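Local coordinates for beta-glucoside phosphorylase BglX (Unidentified, PDB 5VQE), which probably cleaves beta-glucosides by transferring the glucosyl unit to phosphate, as a phosphorylase of glycoside hydrolase family 3, at residues T410-V416 / G442-F448; I460-K464 / F500-V504; I485-W489 / H516-V520; F508-P514 / Y526-S532. All blocks are in the same frame, centred on the assembly; numbering follows the deposited sequence.

Contact 1 (T410-V416 / G442-F448); sequences TKRIILV and GFIVHWF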
# COMPACT_ATOMS: atom_id res chain seq x y z
N THR A 410 0.41 35.28 -17.82
CA THR A 410 0.27 34.18 -18.78
C THR A 410 -1.22 33.84 -18.93
O THR A 410 -1.75 32.97 -18.24
CB THR A 410 1.08 32.95 -18.34
OG1 THR A 410 0.62 32.50 -17.06
CG2 THR A 410 2.57 33.27 -18.27
N LYS A 411 -1.87 34.51 -19.88
CA LYS A 411 -3.32 34.35 -20.03
C LYS A 411 -3.67 32.98 -20.61
O LYS A 411 -4.58 32.30 -20.11
CB LYS A 411 -3.89 35.46 -20.92
CG LYS A 411 -5.39 35.37 -21.17
CD LYS A 411 -6.23 35.58 -19.91
CE LYS A 411 -5.92 36.91 -19.23
NZ LYS A 411 -5.77 38.04 -20.20
N ARG A 412 -2.98 32.55 -21.66
CA ARG A 412 -3.37 31.36 -22.41
C ARG A 412 -2.50 30.17 -21.99
O ARG A 412 -1.27 30.23 -22.09
CB ARG A 412 -3.28 31.61 -23.91
CG ARG A 412 -4.21 32.72 -24.39
CD ARG A 412 -4.20 32.84 -25.91
NE ARG A 412 -4.72 31.63 -26.54
CZ ARG A 412 -6.01 31.41 -26.80
NH1 ARG A 412 -6.93 32.31 -26.50
NH2 ARG A 412 -6.37 30.27 -27.37
N ILE A 413 -3.15 29.11 -21.53
CA ILE A 413 -2.48 27.94 -20.99
C ILE A 413 -2.89 26.72 -21.81
O ILE A 413 -4.07 26.54 -22.12
CB ILE A 413 -2.82 27.72 -19.50
CG1 ILE A 413 -2.21 28.84 -18.65
CG2 ILE A 413 -2.32 26.35 -19.02
CD1 ILE A 413 -2.64 28.80 -17.19
N ILE A 414 -1.91 25.89 -22.15
CA ILE A 414 -2.17 24.57 -22.70
C ILE A 414 -1.91 23.57 -21.59
O ILE A 414 -0.80 23.53 -21.03
CB ILE A 414 -1.30 24.27 -23.93
CG1 ILE A 414 -1.75 25.12 -25.12
CG2 ILE A 414 -1.41 22.79 -24.30
CD1 ILE A 414 -0.84 24.97 -26.36
N LEU A 415 -2.92 22.76 -21.27
CA LEU A 415 -2.83 21.78 -20.19
C LEU A 415 -2.61 20.41 -20.81
O LEU A 415 -3.39 19.98 -21.66
CB LEU A 415 -4.10 21.79 -19.34
CG LEU A 415 -4.15 20.87 -18.12
CD1 LEU A 415 -3.01 21.17 -17.16
CD2 LEU A 415 -5.49 21.00 -17.40
N VAL A 416 -1.54 19.75 -20.38
CA VAL A 416 -1.09 18.49 -20.98
C VAL A 416 -1.22 17.43 -19.91
O VAL A 416 -0.47 17.43 -18.92
CB VAL A 416 0.35 18.58 -21.50
CG1 VAL A 416 0.73 17.30 -22.21
CG2 VAL A 416 0.51 19.77 -22.41
N GLY A 442 -9.27 33.03 -13.98
CA GLY A 442 -9.15 33.95 -15.09
C GLY A 442 -8.24 33.49 -16.21
O GLY A 442 -8.04 34.23 -17.18
N PHE A 443 -7.68 32.28 -16.13
CA PHE A 443 -6.89 31.77 -17.23
C PHE A 443 -7.78 31.19 -18.33
O PHE A 443 -8.87 30.67 -18.07
CB PHE A 443 -5.92 30.68 -16.75
CG PHE A 443 -4.87 31.17 -15.80
CD1 PHE A 443 -3.78 31.89 -16.26
CD2 PHE A 443 -4.96 30.90 -14.44
CE1 PHE A 443 -2.81 32.34 -15.38
CE2 PHE A 443 -3.99 31.34 -13.57
CZ PHE A 443 -2.92 32.06 -14.04
N ILE A 444 -7.31 31.30 -19.57
CA ILE A 444 -7.87 30.54 -20.68
C ILE A 444 -7.05 29.27 -20.82
O ILE A 444 -5.82 29.33 -20.93
CB ILE A 444 -7.86 31.37 -21.97
CG1 ILE A 444 -8.84 32.54 -21.84
CG2 ILE A 444 -8.22 30.50 -23.17
CD1 ILE A 444 -8.78 33.52 -22.97
N VAL A 445 -7.72 28.12 -20.78
CA VAL A 445 -7.04 26.83 -20.69
C VAL A 445 -7.64 25.88 -21.71
O VAL A 445 -8.84 25.58 -21.66
CB VAL A 445 -7.15 26.22 -19.28
CG1 VAL A 445 -6.26 24.97 -19.17
CG2 VAL A 445 -6.77 27.23 -18.23
N HIS A 446 -6.80 25.40 -22.64
CA HIS A 446 -7.18 24.35 -23.57
C HIS A 446 -6.35 23.10 -23.29
O HIS A 446 -5.20 23.19 -22.85
CB HIS A 446 -6.95 24.76 -25.03
CG HIS A 446 -7.85 25.85 -25.50
ND1 HIS A 446 -7.59 27.18 -25.28
CD2 HIS A 446 -9.01 25.80 -26.20
CE1 HIS A 446 -8.55 27.91 -25.82
NE2 HIS A 446 -9.43 27.10 -26.38
N TRP A 447 -6.94 21.95 -23.54
CA TRP A 447 -6.19 20.70 -23.52
C TRP A 447 -5.23 20.65 -24.71
O TRP A 447 -5.51 21.21 -25.78
CB TRP A 447 -7.11 19.49 -23.59
CG TRP A 447 -8.14 19.32 -22.49
CD1 TRP A 447 -9.49 19.47 -22.62
CD2 TRP A 447 -7.90 18.91 -21.14
NE1 TRP A 447 -10.11 19.19 -21.42
CE2 TRP A 447 -9.16 18.85 -20.50
CE3 TRP A 447 -6.75 18.60 -20.40
CZ2 TRP A 447 -9.30 18.49 -19.16
CZ3 TRP A 447 -6.90 18.25 -19.07
CH2 TRP A 447 -8.16 18.20 -18.47
N PHE A 448 -4.12 19.94 -24.54
CA PHE A 448 -3.16 19.74 -25.62
C PHE A 448 -3.85 19.25 -26.89
O PHE A 448 -3.49 19.66 -28.00
CB PHE A 448 -2.10 18.74 -25.20
CG PHE A 448 -1.02 18.51 -26.23
CD1 PHE A 448 -1.06 17.41 -27.07
CD2 PHE A 448 0.02 19.41 -26.35
CE1 PHE A 448 -0.06 17.20 -28.01
CE2 PHE A 448 1.01 19.21 -27.30
CZ PHE A 448 0.97 18.10 -28.12
O HOH W 1 -5.31 28.28 -24.06

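Contact 2 (I460-K464 / F500-V504); sequences IEDLK and FVCDV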
# COMPACT_ATOMS: atom_id res chain seq x y z
N ILE A 460 6.39 27.65 -34.57
CA ILE A 460 6.64 27.95 -33.17
C ILE A 460 6.22 29.38 -32.86
O ILE A 460 5.76 29.67 -31.75
CB ILE A 460 8.12 27.71 -32.81
CG1 ILE A 460 8.46 26.22 -32.91
CG2 ILE A 460 8.42 28.25 -31.40
CD1 ILE A 460 9.81 25.82 -32.34
N GLU A 461 6.35 30.29 -33.83
CA GLU A 461 5.88 31.65 -33.60
C GLU A 461 4.37 31.68 -33.44
O GLU A 461 3.85 32.38 -32.57
CB GLU A 461 6.34 32.58 -34.73
CG GLU A 461 5.91 34.04 -34.59
CD GLU A 461 6.50 34.76 -33.38
OE1 GLU A 461 7.39 34.18 -32.70
OE2 GLU A 461 6.08 35.91 -33.11
N ASP A 462 3.65 30.90 -34.26
CA ASP A 462 2.21 30.73 -34.06
C ASP A 462 1.92 30.23 -32.66
O ASP A 462 1.07 30.77 -31.95
CB ASP A 462 1.64 29.75 -35.08
CG ASP A 462 1.69 30.26 -36.51
OD1 ASP A 462 1.63 31.48 -36.74
OD2 ASP A 462 1.77 29.41 -37.42
N LEU A 463 2.61 29.16 -32.25
CA LEU A 463 2.44 28.62 -30.91
C LEU A 463 2.62 29.70 -29.85
O LEU A 463 1.82 29.81 -28.92
CB LEU A 463 3.43 27.48 -30.68
CG LEU A 463 3.32 26.75 -29.34
CD1 LEU A 463 2.05 25.89 -29.29
CD2 LEU A 463 4.55 25.89 -29.11
N LYS A 464 3.69 30.50 -29.97
CA LYS A 464 3.95 31.54 -28.98
C LYS A 464 2.88 32.62 -29.01
O LYS A 464 2.57 33.22 -27.97
CB LYS A 464 5.32 32.18 -29.20
CG LYS A 464 6.48 31.26 -28.94
CD LYS A 464 7.75 31.78 -29.61
CE LYS A 464 8.76 32.34 -28.63
NZ LYS A 464 9.99 32.82 -29.32
N PHE A 500 9.53 22.36 -25.96
CA PHE A 500 9.71 23.76 -26.32
C PHE A 500 9.94 24.63 -25.09
O PHE A 500 9.52 25.79 -25.05
CB PHE A 500 8.51 24.27 -27.12
CG PHE A 500 8.23 23.48 -28.38
CD1 PHE A 500 9.14 23.48 -29.42
CD2 PHE A 500 7.05 22.77 -28.52
CE1 PHE A 500 8.88 22.76 -30.58
CE2 PHE A 500 6.79 22.06 -29.67
CZ PHE A 500 7.71 22.05 -30.70
N VAL A 501 10.64 24.10 -24.08
CA VAL A 501 10.79 24.82 -22.81
C VAL A 501 11.57 26.12 -22.94
O VAL A 501 11.45 26.99 -22.08
CB VAL A 501 11.45 23.92 -21.74
CG1 VAL A 501 10.54 22.72 -21.42
CG2 VAL A 501 12.85 23.46 -22.18
N CYS A 502 12.37 26.29 -24.00
CA CYS A 502 13.09 27.54 -24.22
C CYS A 502 12.31 28.52 -25.09
O CYS A 502 12.73 29.67 -25.23
CB CYS A 502 14.44 27.26 -24.87
SG CYS A 502 15.52 26.25 -23.86
N ASP A 503 11.19 28.08 -25.66
CA ASP A 503 10.33 28.90 -26.49
C ASP A 503 9.03 29.30 -25.80
O ASP A 503 8.50 30.37 -26.07
CB ASP A 503 9.99 28.16 -27.79
CG ASP A 503 11.20 27.98 -28.70
OD1 ASP A 503 11.67 28.99 -29.27
OD2 ASP A 503 11.69 26.84 -28.82
N VAL A 504 8.51 28.44 -24.92
CA VAL A 504 7.29 28.72 -24.18
C VAL A 504 7.49 28.30 -22.73
O VAL A 504 7.91 27.16 -22.47
CB VAL A 504 6.09 28.00 -24.80
CG1 VAL A 504 4.81 28.31 -24.03
CG2 VAL A 504 5.92 28.39 -26.27

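Contact 3 (I485-W489 / H516-V520); sequences IRLVW and HLVDV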
# COMPACT_ATOMS: atom_id res chain seq x y z
N ILE A 485 6.41 2.75 -14.06
CA ILE A 485 5.57 3.93 -13.93
C ILE A 485 6.32 5.16 -14.44
O ILE A 485 6.06 6.28 -14.01
CB ILE A 485 5.09 4.13 -12.47
CG1 ILE A 485 6.29 4.24 -11.53
CG2 ILE A 485 4.16 3.00 -12.07
CD1 ILE A 485 5.92 4.62 -10.10
N ARG A 486 7.27 4.93 -15.33
CA ARG A 486 7.98 6.00 -16.01
C ARG A 486 7.01 6.81 -16.86
O ARG A 486 5.95 6.33 -17.27
CB ARG A 486 9.09 5.43 -16.89
CG ARG A 486 10.22 4.76 -16.12
CD ARG A 486 11.26 5.76 -15.67
NE ARG A 486 11.82 6.48 -16.81
CZ ARG A 486 12.76 5.99 -17.62
NH1 ARG A 486 13.25 4.77 -17.42
NH2 ARG A 486 13.20 6.72 -18.63
N LEU A 487 7.40 8.04 -17.13
CA LEU A 487 6.64 8.91 -18.01
C LEU A 487 6.55 8.29 -19.40
O LEU A 487 7.57 8.01 -20.03
CB LEU A 487 7.29 10.29 -18.08
CG LEU A 487 6.37 11.48 -17.85
CD1 LEU A 487 7.18 12.76 -17.95
CD2 LEU A 487 5.22 11.49 -18.85
N VAL A 488 5.32 8.06 -19.86
CA VAL A 488 5.04 7.57 -21.20
C VAL A 488 4.08 8.57 -21.84
O VAL A 488 3.08 8.96 -21.23
CB VAL A 488 4.42 6.16 -21.16
CG1 VAL A 488 4.01 5.70 -22.56
CG2 VAL A 488 5.41 5.17 -20.55
N TRP A 489 4.40 8.99 -23.06
CA TRP A 489 3.59 9.99 -23.75
C TRP A 489 2.55 9.31 -24.63
O TRP A 489 2.79 8.26 -25.22
CB TRP A 489 4.48 10.91 -24.59
CG TRP A 489 5.58 11.52 -23.79
CD1 TRP A 489 6.91 11.21 -23.84
CD2 TRP A 489 5.45 12.53 -22.79
NE1 TRP A 489 7.61 11.97 -22.93
CE2 TRP A 489 6.73 12.79 -22.28
CE3 TRP A 489 4.36 13.25 -22.27
CZ2 TRP A 489 6.96 13.74 -21.28
CZ3 TRP A 489 4.59 14.19 -21.29
CH2 TRP A 489 5.88 14.42 -20.80
N HIS A 516 9.80 12.25 -11.75
CA HIS A 516 9.58 12.52 -13.17
C HIS A 516 10.64 13.43 -13.79
O HIS A 516 10.74 13.48 -15.02
CB HIS A 516 8.19 13.11 -13.40
CG HIS A 516 7.10 12.09 -13.43
ND1 HIS A 516 7.23 10.88 -14.07
CD2 HIS A 516 5.86 12.10 -12.89
CE1 HIS A 516 6.11 10.19 -13.93
NE2 HIS A 516 5.26 10.91 -13.23
N LEU A 517 11.44 14.13 -12.99
CA LEU A 517 12.57 14.83 -13.57
C LEU A 517 13.51 13.88 -14.32
O LEU A 517 14.35 14.35 -15.09
CB LEU A 517 13.34 15.59 -12.49
CG LEU A 517 12.70 16.91 -12.03
CD1 LEU A 517 13.44 17.47 -10.82
CD2 LEU A 517 12.66 17.97 -13.15
N VAL A 518 13.38 12.56 -14.11
CA VAL A 518 14.13 11.58 -14.89
C VAL A 518 13.78 11.71 -16.37
O VAL A 518 14.65 11.59 -17.24
CB VAL A 518 13.83 10.16 -14.38
CG1 VAL A 518 14.27 9.09 -15.39
CG2 VAL A 518 14.52 9.92 -13.04
N ASP A 519 12.50 11.91 -16.67
CA ASP A 519 12.04 11.92 -18.05
C ASP A 519 11.78 13.33 -18.59
O ASP A 519 11.63 13.48 -19.81
CB ASP A 519 10.77 11.07 -18.17
CG ASP A 519 11.06 9.58 -18.08
OD1 ASP A 519 11.97 9.11 -18.80
OD2 ASP A 519 10.40 8.88 -17.29
N VAL A 520 11.75 14.35 -17.74
CA VAL A 520 11.60 15.73 -18.20
C VAL A 520 12.66 16.59 -17.52
O VAL A 520 12.34 17.61 -16.89
CB VAL A 520 10.18 16.26 -17.94
CG1 VAL A 520 9.16 15.41 -18.69
CG2 VAL A 520 9.83 16.30 -16.44
O HOH W 2 10.27 12.03 -21.88

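Contact 4 (F508-P514 / Y526-S532); sequences FLSFSNP and YINAYTS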
# COMPACT_ATOMS: atom_id res chain seq x y z
N PHE A 508 5.71 21.88 -14.75
CA PHE A 508 5.45 20.44 -14.66
C PHE A 508 5.01 20.09 -13.24
O PHE A 508 5.73 20.37 -12.28
CB PHE A 508 6.68 19.62 -15.05
CG PHE A 508 6.37 18.17 -15.31
CD1 PHE A 508 6.18 17.28 -14.27
CD2 PHE A 508 6.25 17.70 -16.61
CE1 PHE A 508 5.89 15.96 -14.52
CE2 PHE A 508 5.96 16.38 -16.86
CZ PHE A 508 5.77 15.51 -15.81
N LEU A 509 3.82 19.50 -13.12
CA LEU A 509 3.25 19.07 -11.85
C LEU A 509 3.10 17.56 -11.85
O LEU A 509 2.38 17.01 -12.70
CB LEU A 509 1.88 19.72 -11.62
CG LEU A 509 1.75 21.23 -11.84
CD1 LEU A 509 0.29 21.63 -11.76
CD2 LEU A 509 2.59 22.00 -10.84
N SER A 510 3.74 16.89 -10.91
CA SER A 510 3.50 15.47 -10.68
C SER A 510 2.56 15.30 -9.49
O SER A 510 2.82 15.82 -8.40
CB SER A 510 4.78 14.70 -10.40
OG SER A 510 4.45 13.35 -10.10
N PHE A 511 1.47 14.56 -9.71
CA PHE A 511 0.54 14.20 -8.64
C PHE A 511 0.72 12.74 -8.21
O PHE A 511 -0.19 12.16 -7.60
CB PHE A 511 -0.89 14.48 -9.08
CG PHE A 511 -1.23 15.96 -9.14
CD1 PHE A 511 -0.88 16.73 -10.24
CD2 PHE A 511 -1.90 16.57 -8.08
CE1 PHE A 511 -1.18 18.09 -10.29
CE2 PHE A 511 -2.21 17.93 -8.13
CZ PHE A 511 -1.85 18.68 -9.24
N SER A 512 1.87 12.14 -8.50
CA SER A 512 2.17 10.81 -8.00
C SER A 512 3.68 10.59 -7.96
O SER A 512 4.34 10.95 -6.98
CB SER A 512 1.46 9.76 -8.84
OG SER A 512 1.35 8.55 -8.13
N ASN A 513 4.25 10.02 -9.03
CA ASN A 513 5.66 9.64 -9.04
C ASN A 513 6.55 10.86 -8.77
O ASN A 513 6.46 11.85 -9.51
CB ASN A 513 6.00 9.01 -10.39
CG ASN A 513 7.41 8.45 -10.45
OD1 ASN A 513 8.23 8.69 -9.58
ND2 ASN A 513 7.69 7.69 -11.51
N PRO A 514 7.39 10.84 -7.74
CA PRO A 514 8.23 12.01 -7.44
C PRO A 514 9.48 12.13 -8.30
O PRO A 514 10.22 13.10 -8.14
CB PRO A 514 8.60 11.78 -5.97
CG PRO A 514 8.69 10.28 -5.90
CD PRO A 514 7.57 9.78 -6.74
N TYR A 526 9.31 22.56 -11.37
CA TYR A 526 8.82 21.21 -11.14
C TYR A 526 8.32 21.11 -9.70
O TYR A 526 9.02 21.53 -8.78
CB TYR A 526 9.93 20.18 -11.38
CG TYR A 526 9.50 18.74 -11.16
CD1 TYR A 526 9.01 17.98 -12.21
CD2 TYR A 526 9.56 18.16 -9.90
CE1 TYR A 526 8.60 16.67 -12.01
CE2 TYR A 526 9.15 16.85 -9.69
CZ TYR A 526 8.67 16.11 -10.75
OH TYR A 526 8.26 14.80 -10.56
N ILE A 527 7.12 20.56 -9.53
CA ILE A 527 6.48 20.45 -8.23
C ILE A 527 5.99 19.01 -8.05
O ILE A 527 5.37 18.44 -8.96
CB ILE A 527 5.30 21.43 -8.07
CG1 ILE A 527 5.80 22.88 -8.15
CG2 ILE A 527 4.58 21.23 -6.73
CD1 ILE A 527 4.73 23.89 -8.48
N ASN A 528 6.27 18.43 -6.89
CA ASN A 528 5.76 17.12 -6.52
C ASN A 528 4.60 17.29 -5.55
O ASN A 528 4.74 17.96 -4.52
CB ASN A 528 6.86 16.27 -5.88
CG ASN A 528 7.68 15.50 -6.89
OD1 ASN A 528 7.20 15.16 -7.97
ND2 ASN A 528 8.92 15.19 -6.53
N ALA A 529 3.46 16.66 -5.87
CA ALA A 529 2.29 16.66 -5.00
C ALA A 529 1.94 15.28 -4.45
O ALA A 529 1.12 15.20 -3.53
CB ALA A 529 1.09 17.24 -5.74
N TYR A 530 2.49 14.20 -5.02
CA TYR A 530 2.46 12.84 -4.47
C TYR A 530 1.09 12.16 -4.51
O TYR A 530 1.02 10.93 -4.43
CB TYR A 530 2.94 12.83 -3.02
CG TYR A 530 4.21 13.59 -2.75
CD1 TYR A 530 5.45 13.09 -3.13
CD2 TYR A 530 4.18 14.81 -2.07
CE1 TYR A 530 6.61 13.79 -2.87
CE2 TYR A 530 5.33 15.51 -1.81
CZ TYR A 530 6.55 15.00 -2.21
OH TYR A 530 7.71 15.69 -1.95
N THR A 531 0.01 12.93 -4.60
CA THR A 531 -1.34 12.39 -4.55
C THR A 531 -2.23 13.12 -5.54
O THR A 531 -2.20 14.35 -5.60
CB THR A 531 -1.94 12.56 -3.14
OG1 THR A 531 -1.05 12.01 -2.17
CG2 THR A 531 -3.29 11.88 -3.05
N SER A 532 -3.05 12.37 -6.27
CA SER A 532 -3.98 12.96 -7.24
C SER A 532 -5.40 12.79 -6.70
O SER A 532 -6.11 11.84 -7.04
CB SER A 532 -3.82 12.33 -8.61
OG SER A 532 -4.57 13.07 -9.57
O HOH W 3 -0.23 8.89 -5.75
O HOH W 4 4.75 13.68 -6.64

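Contact 1 (T410-V416 / G442-F448)
Strands 412-416 and 444-447 run side by side in parallel, their axes approaching to 4.6 Å with 32° between their directions, which reflects a marked sheet twist. CA-CA distances of 4.7 to 5.2 Å fix the register from Lys411 opposite Phe443 to Val416 opposite Phe448. Five backbone hydrogen bonds alternate between the segments: Ile444 N to Lys411 O (3.0 Å), Ile413 N to Ile444 O (2.7 Å), His446 N to Ile413 O (3.0 Å), Leu415 N to His446 O (2.8 Å) and Phe448 N to Leu415 O (3.0 Å). Ile413, Leu415, Val445 and Trp447 share one face. There Ile413 CD1 sits 3.8 Å from the centroid of the Phe443 ring in a CH-pi contact, and Leu415 CD2 reaches Trp447 CZ3 at 3.5 Å. The other face carries the polar residues Arg412 and His446 beside Ile414 and Ile444: a water links Ile413 O (2.9 Å) to His446 ND1 (2.8 Å), while Arg412 NE bonds to Asp466 O. Gly442 ends helix 429-441 in a Schellman motif with positive phi, turning the chain into the strand. The pair thus closes a beta-alpha-beta unit: Leu438 of that helix packs on Phe443 and Val445, strand 444-447 forms one edge of the mixed sheet, and strand 469-475 pairs with the far side of 412-416.

Contact 2 (I460-K464 / F500-V504)
This is helix-against-loop packing at the end of the mixed alpha/beta sheet domain far from its junction with the rest of the chain: the opening turn of helix 460-466 meets the turn leading into strand 506-510. Ile460 and Leu463, three positions apart and so on one side of the helix, both direct their CA-to-CB bonds at the loop. Phe500 answers with its ring, which lies against both residues, CE1 3.7 Å from Ile460 CD1 and CD2 4.0 Å from Leu463 CD2. Asp503 packs over Ile460, its CG 3.9 Å from Ile460 CG2. Leu463 fits between Phe500 and Val504, its CD2 also standing 4.0 Å from Val504 CG2. The loop holds its shape through Asp503 N and Val504 N, which bond to Phe500 O at 2.9 and 2.8 Å. Phe470 of strand 469-475 touches Leu463 and Val504, and Pro454 touches Leu463 and Phe500, extending the apolar patch. At the outer margin Lys464 NZ stays 4.2 Å from Asp503 OD1, beyond a salt bridge, whereas Lys464 CE lies 3.2 Å from Asp503 O.

Contact 3 (I485-W489 / H516-V520)
Two loops of the mixed alpha/beta sheet domain meet here, one linking strands 469-475 and 506-510, the other, with a 3-10 turn at 516-518, linking strands 506-510 and 525-528. Charge pairing dominates the outer part. Arg486 and Asp519 form a bidentate salt bridge, with NE to OD2 at 2.8 Å and NH2 to OD1 at 2.7 Å, at N-H...O angles of 164° and 168°. Asp519 OD2 also accepts from Leu487 N (3.1 Å), so one carboxylate holds both a side chain and the backbone of the facing loop. Val518 CG1 lies over a face of the guanidinium, 3.9 Å from Arg486 NE. Apolar packing fills the inner part: Leu487 CD1 meets Val520 CG1 at 3.4 Å, Phe508 of the sheet touches both residues, and Val520 CG1 approaches the edge of the Trp489 ring, 3.8 Å from CZ2. Leu487 also makes a van der Waals contact with the His516 ring, CG to ND1 at 3.9 Å. A water completes the polar links, accepting from Trp489 NE1 (2.9 Å) and donating to Asp519 O (2.9 Å).

Contact 4 (F508-P514 / Y526-S532)
A buried parallel strand pair of the mixed sheet continues into two loops that pack on each other and, with the strands' C-terminal ends, face the rest of the chain. The axes of segments 508-510 and 526-528 approach to 5.0 Å at 13°. Three backbone hydrogen bonds set the register: Ile527 N to Phe508 O (3.1 Å), Ser510 N to Ile527 O (3.0 Å) and Ala529 N to Ser510 O (2.7 Å). On one face the Phe508 and Tyr526 rings are near parallel, at 12°, but slid apart, centroids 5.5 Å distant; on the other Leu509 CD2 meets Ile527 CD1 at 3.7 Å. At the strand's end Ser510 OG donates to Asn513 O (2.6 Å) and accepts from Ser512 N (3.3 Å), forming an ST turn, while Asn528 ND2 bonds to Pro514 O (2.9 Å). A water accepts from Tyr530 N and donates to Ser512 O, both at 2.8 Å. Tyr530 O and Thr531 OG1 bond to Ser112, tying the second loop to the N-terminal region. Strand 469-475 flanks 508-510, strand 393-397 pairs antiparallel with 525-528, and helix 534-544 packs on Phe511, Ile527 and Ala529, an alpha/beta sandwich like the second domain of many family 3 enzymes.

Overall arrangement
All four contacts belong to the domain built round the six-stranded mixed sheet. Contacts 1 and 4 both reach that sheet, with centres about 19 Å apart and strand 469-475 between their inner strands. Contact 2 abuts contact 1, where Ile414 CD1 lies 4.2 Å from Leu463 CD1, and its loop 500-504 leads into the strand of contact 4. Contacts 3 and 4 are the closest pair, about 11 Å between centres; they alternate along the chain, and Ile485 O to Asn513 ND2 (3.3 Å) is a probable hydrogen bond joining them. The centre of contact 4 lies about 18 Å from the chain's centre, that of contact 2 about 41 Å. None includes a residue of the 2-fluoroglucose pocket, which lies in the N-terminal TIM-barrel-family region.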